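Local coordinates for enoyl-CoA hydratase/isomerase family protein (Mycobacterium tuberculosis, PDB 4FN7) that probably acts on enoyl-CoA thioesters in lipid metabolism as a hydratase of the crotonase superfamily, and assembles as a trimer, at residues A[107-112]-A[124-129]; A[3-8]-A[32-37]. All blocks are in the same frame, centred on the assembly; numbering follows the deposited sequence.

Contact 1: residues A[107-112]-A[124-129]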
# COMPACT_ATOMS: atom_id res chain seq x y z
N MET A 107 5.41 14.71 -14.95
CA MET A 107 6.79 14.60 -14.46
C MET A 107 7.03 15.44 -13.20
O MET A 107 7.91 15.12 -12.40
CB MET A 107 7.80 14.98 -15.55
CG MET A 107 9.27 14.74 -15.16
SD MET A 107 9.72 13.00 -14.91
CE MET A 107 10.65 13.11 -13.38
N GLY A 108 6.27 16.52 -13.02
CA GLY A 108 6.32 17.27 -11.78
C GLY A 108 5.90 16.43 -10.59
O GLY A 108 6.53 16.48 -9.53
N ALA A 109 4.83 15.65 -10.74
CA ALA A 109 4.41 14.74 -9.68
C ALA A 109 5.42 13.61 -9.49
O ALA A 109 5.64 13.17 -8.36
CB ALA A 109 3.03 14.16 -9.99
N PHE A 110 6.03 13.14 -10.57
CA PHE A 110 7.02 12.07 -10.46
C PHE A 110 8.26 12.58 -9.72
O PHE A 110 8.79 11.89 -8.85
CB PHE A 110 7.40 11.49 -11.83
CG PHE A 110 6.21 11.13 -12.68
CD1 PHE A 110 5.01 10.74 -12.10
CD2 PHE A 110 6.29 11.21 -14.06
CE1 PHE A 110 3.90 10.43 -12.90
CE2 PHE A 110 5.19 10.91 -14.86
CZ PHE A 110 4.00 10.52 -14.27
N LEU A 111 8.71 13.78 -10.06
CA LEU A 111 9.82 14.40 -9.34
C LEU A 111 9.49 14.55 -7.86
O LEU A 111 10.29 14.22 -6.97
CB LEU A 111 10.14 15.76 -9.97
CG LEU A 111 11.23 16.58 -9.28
CD1 LEU A 111 12.53 15.82 -9.27
CD2 LEU A 111 11.40 17.92 -9.97
N LEU A 112 8.31 15.08 -7.57
CA LEU A 112 7.87 15.28 -6.19
C LEU A 112 7.98 13.96 -5.41
O LEU A 112 8.40 13.93 -4.25
CB LEU A 112 6.43 15.78 -6.17
CG LEU A 112 5.78 16.02 -4.81
CD1 LEU A 112 6.49 17.12 -4.06
CD2 LEU A 112 4.30 16.34 -4.97
N TYR A 124 -2.93 22.52 -3.23
CA TYR A 124 -2.07 22.17 -4.36
C TYR A 124 -2.40 20.81 -4.95
O TYR A 124 -2.37 19.78 -4.27
CB TYR A 124 -0.57 22.25 -4.00
CG TYR A 124 -0.11 23.60 -3.48
CD1 TYR A 124 -0.89 24.74 -3.64
CD2 TYR A 124 1.11 23.73 -2.83
CE1 TYR A 124 -0.47 25.97 -3.16
CE2 TYR A 124 1.55 24.95 -2.35
CZ TYR A 124 0.75 26.07 -2.51
OH TYR A 124 1.18 27.29 -2.03
N ASN A 125 -2.71 20.82 -6.24
CA ASN A 125 -3.08 19.61 -6.95
C ASN A 125 -1.88 18.80 -7.39
O ASN A 125 -0.88 19.35 -7.85
CB ASN A 125 -3.92 19.97 -8.17
CG ASN A 125 -5.29 20.47 -7.81
OD1 ASN A 125 -5.83 20.13 -6.76
ND2 ASN A 125 -5.87 21.26 -8.68
N ILE A 126 -1.99 17.49 -7.24
CA ILE A 126 -0.94 16.57 -7.67
C ILE A 126 -1.62 15.52 -8.54
O ILE A 126 -2.63 14.92 -8.14
CB ILE A 126 -0.26 15.92 -6.46
CG1 ILE A 126 0.24 17.02 -5.50
CG2 ILE A 126 0.89 15.04 -6.92
CD1 ILE A 126 0.54 16.54 -4.11
N GLN A 127 -1.10 15.33 -9.75
CA GLN A 127 -1.82 14.55 -10.74
C GLN A 127 -0.90 14.06 -11.84
O GLN A 127 -0.11 14.83 -12.38
CB GLN A 127 -2.92 15.41 -11.38
CG GLN A 127 -3.79 14.67 -12.38
CD GLN A 127 -4.56 15.60 -13.31
OE1 GLN A 127 -4.24 16.78 -13.43
NE2 GLN A 127 -5.58 15.06 -13.97
N ALA A 128 -1.01 12.78 -12.16
CA ALA A 128 -0.46 12.26 -13.41
C ALA A 128 -1.57 12.40 -14.45
O ALA A 128 -2.47 11.56 -14.51
CB ALA A 128 -0.03 10.80 -13.26
N ASN A 129 -1.54 13.47 -15.24
CA ASN A 129 -2.63 13.77 -16.16
C ASN A 129 -2.48 13.12 -17.53
O ASN A 129 -3.28 13.38 -18.43
CB ASN A 129 -2.80 15.28 -16.32
CG ASN A 129 -1.69 15.91 -17.14
OD1 ASN A 129 -0.56 15.42 -17.14
ND2 ASN A 129 -2.00 17.00 -17.83

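Contact 2: residues A[3-8]-A[32-37]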
# COMPACT_ATOMS: atom_id res chain seq x y z
N ASP A 3 17.98 31.52 -16.09
CA ASP A 3 18.58 30.71 -15.05
C ASP A 3 17.47 30.04 -14.26
O ASP A 3 17.06 30.54 -13.22
CB ASP A 3 19.46 31.56 -14.13
CG ASP A 3 20.65 32.14 -14.85
OD1 ASP A 3 21.63 31.39 -15.08
OD2 ASP A 3 20.62 33.33 -15.20
N PRO A 4 16.97 28.92 -14.78
CA PRO A 4 15.75 28.31 -14.25
C PRO A 4 15.91 27.62 -12.91
O PRO A 4 14.90 27.29 -12.30
CB PRO A 4 15.37 27.30 -15.34
CG PRO A 4 16.67 26.96 -16.00
CD PRO A 4 17.46 28.23 -15.99
N VAL A 5 17.14 27.41 -12.44
CA VAL A 5 17.35 26.81 -11.13
C VAL A 5 18.36 27.61 -10.33
O VAL A 5 19.41 28.00 -10.83
CB VAL A 5 17.87 25.37 -11.26
CG1 VAL A 5 18.20 24.80 -9.88
CG2 VAL A 5 16.86 24.50 -11.97
N SER A 6 18.03 27.87 -9.07
CA SER A 6 19.00 28.50 -8.17
C SER A 6 19.48 27.48 -7.15
O SER A 6 18.74 26.58 -6.75
CB SER A 6 18.39 29.70 -7.46
OG SER A 6 17.37 29.30 -6.57
N TYR A 7 20.74 27.63 -6.75
CA TYR A 7 21.37 26.78 -5.75
C TYR A 7 21.91 27.66 -4.63
O TYR A 7 22.68 28.58 -4.89
CB TYR A 7 22.51 25.97 -6.36
CG TYR A 7 23.30 25.21 -5.32
CD1 TYR A 7 22.88 23.97 -4.89
CD2 TYR A 7 24.47 25.74 -4.78
CE1 TYR A 7 23.59 23.27 -3.93
CE2 TYR A 7 25.19 25.04 -3.83
CZ TYR A 7 24.74 23.81 -3.41
OH TYR A 7 25.43 23.09 -2.47
N THR A 8 21.52 27.35 -3.40
CA THR A 8 21.95 28.11 -2.24
C THR A 8 22.27 27.16 -1.10
O THR A 8 21.42 26.39 -0.67
CB THR A 8 20.86 29.08 -1.77
OG1 THR A 8 20.36 29.82 -2.90
CG2 THR A 8 21.40 30.04 -0.73
N GLN A 32 19.10 19.95 -17.20
CA GLN A 32 20.51 20.26 -17.11
C GLN A 32 20.80 21.12 -15.88
O GLN A 32 21.76 20.87 -15.14
CB GLN A 32 20.97 20.97 -18.38
CG GLN A 32 22.45 21.28 -18.40
CD GLN A 32 22.87 21.99 -19.66
OE1 GLN A 32 22.03 22.39 -20.47
NE2 GLN A 32 24.17 22.16 -19.85
N ALA A 33 19.96 22.13 -15.65
CA ALA A 33 20.15 23.04 -14.52
C ALA A 33 19.96 22.32 -13.19
O ALA A 33 20.70 22.57 -12.24
CB ALA A 33 19.23 24.24 -14.64
N LEU A 34 18.96 21.45 -13.12
CA LEU A 34 18.73 20.67 -11.91
C LEU A 34 19.91 19.74 -11.63
O LEU A 34 20.37 19.65 -10.49
CB LEU A 34 17.45 19.85 -12.02
CG LEU A 34 16.15 20.62 -11.77
CD1 LEU A 34 14.96 19.75 -12.13
CD2 LEU A 34 16.07 21.09 -10.32
N ASN A 35 20.38 19.05 -12.66
CA ASN A 35 21.54 18.18 -12.49
C ASN A 35 22.78 18.95 -12.04
O ASN A 35 23.55 18.48 -11.20
CB ASN A 35 21.83 17.39 -13.77
CG ASN A 35 21.02 16.12 -13.85
OD1 ASN A 35 21.02 15.31 -12.92
ND2 ASN A 35 20.32 15.93 -14.97
N ALA A 36 22.97 20.15 -12.59
CA ALA A 36 24.10 21.00 -12.20
C ALA A 36 23.98 21.42 -10.74
O ALA A 36 24.97 21.48 -10.01
CB ALA A 36 24.19 22.22 -13.11
N ALA A 37 22.76 21.71 -10.30
CA ALA A 37 22.54 22.12 -8.92
C ALA A 37 22.80 20.96 -7.96
O ALA A 37 23.38 21.16 -6.89
CB ALA A 37 21.12 22.63 -8.74

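Contact 1: residues A[107-112]-A[124-129]
Ala109, Phe110 and Leu112 of the short helix 107-112 pack against Ile126, Gln127 and Ala128 in the buried interior of a crotonase fold. Here the helix that follows strand 103-105 leans on strand 126-127, the parallel neighbour of that strand in a three-stranded sheet. In crotonase enzymes the start of this helix borders the oxyanion hole, so its packing probably helps to position that end. No hydrogen bond joins the two segments; the backbone bonds of Gln127 go to Ala104 and Ala106 instead.

The aliphatic contacts centre on Ile126. Its CG2 branch, anti to the backbone N (CG1 beside it, chi1 -54°), meets the CB of Ala109 at 3.8 Å, and this pair marks the closest backbone approach, with the two CA atoms 6.0 Å apart. The CD1 of Ile126 reaches on to the CD2 of Leu112, 3.9 Å away. The two side chains cross at about a right angle, and Leu112 CD2 also lies 4.1 Å from Ile126 CG2. Leu112 also touches Ala104 of strand 103-105.

Next along the strand, the carbonyl O of Gln127 lies 4.0 Å from Ala109 CB. Gln127 leaves the strand pointing away from the helix, and its NE2 is hydrogen-bonded to the carbonyl O of Ala161.

The aromatic contact involves Phe110, whose ring also touches Phe83 of helix 73-90 and Met145 of helix 139-148. Met107 SD sits in plane at the ring's edge. Across the contact, the Ala128 methyl approaches obliquely, with Ala128 CB 4.0 Å from Phe110 CE1 and 4.2 Å from Phe110 CZ.

Contact 2: residues A[3-8]-A[32-37]
Val5 turns its side chain onto the helix with one methyl on each of two successive turns: CG2 lies 3.6 Å from Ala33 CB, and CG1 lies 3.8 Å from Ala37 CB. The split follows from the valine torsion, with CG1 anti to the backbone N (chi1 176°) and CG2 beside it. Leu34 joins from the flank, crossing Val5 at about a right angle and bringing its CD2 to 3.9 Å from Val5 CG2. Pro4 adds its ring tip, CG, 4.0 Å from Ala33 CB.

Strand 5-8, part of the outermost strand of the crotonase core sheet in this chain, runs almost parallel to helix 32-37: the segment axes diverge by 8° and come within 8.2 Å. Val5 and Tyr7 can thus meet Ala33 and Ala37, one helical turn apart. With the pleat of the strand, these two point toward the helix and Ser6 away; the small alanines let the backbones approach closely.

Two residues beyond Val5, Tyr7 CB faces Ala37 CB at 4.3 Å. With CG anti to the backbone N (chi1 172°), the ring is carried alongside the helix backbone, where Tyr7 CD1 comes obliquely to 3.5 Å from the carbonyl O of Ala37. The phenol extends toward a later part of helix 28-44, where Tyr7 OH is hydrogen-bonded to Asp44 OD2.

Along the chain the contacts come in series: both segments of contact 2 precede those of contact 1. Their centres are about 20 Å apart, and their nearest atoms are about 5 Å apart without touching. Contact 2 packs helix 28-44 on the first strand of the six-stranded sheet, farther from the chain centre, whereas contact 1 joins helix 107-112 to the separate three-stranded sheet deeper inside. Helix 73-90 touches both, with Leu85 on Leu34 and Phe83 on Phe110; Leu26 likewise touches Leu34 and Met107. The two are thus linked through shared neighbours within one subunit, contact 1 buried and contact 2 only partly so, and neither is touched by another chain of the trimer.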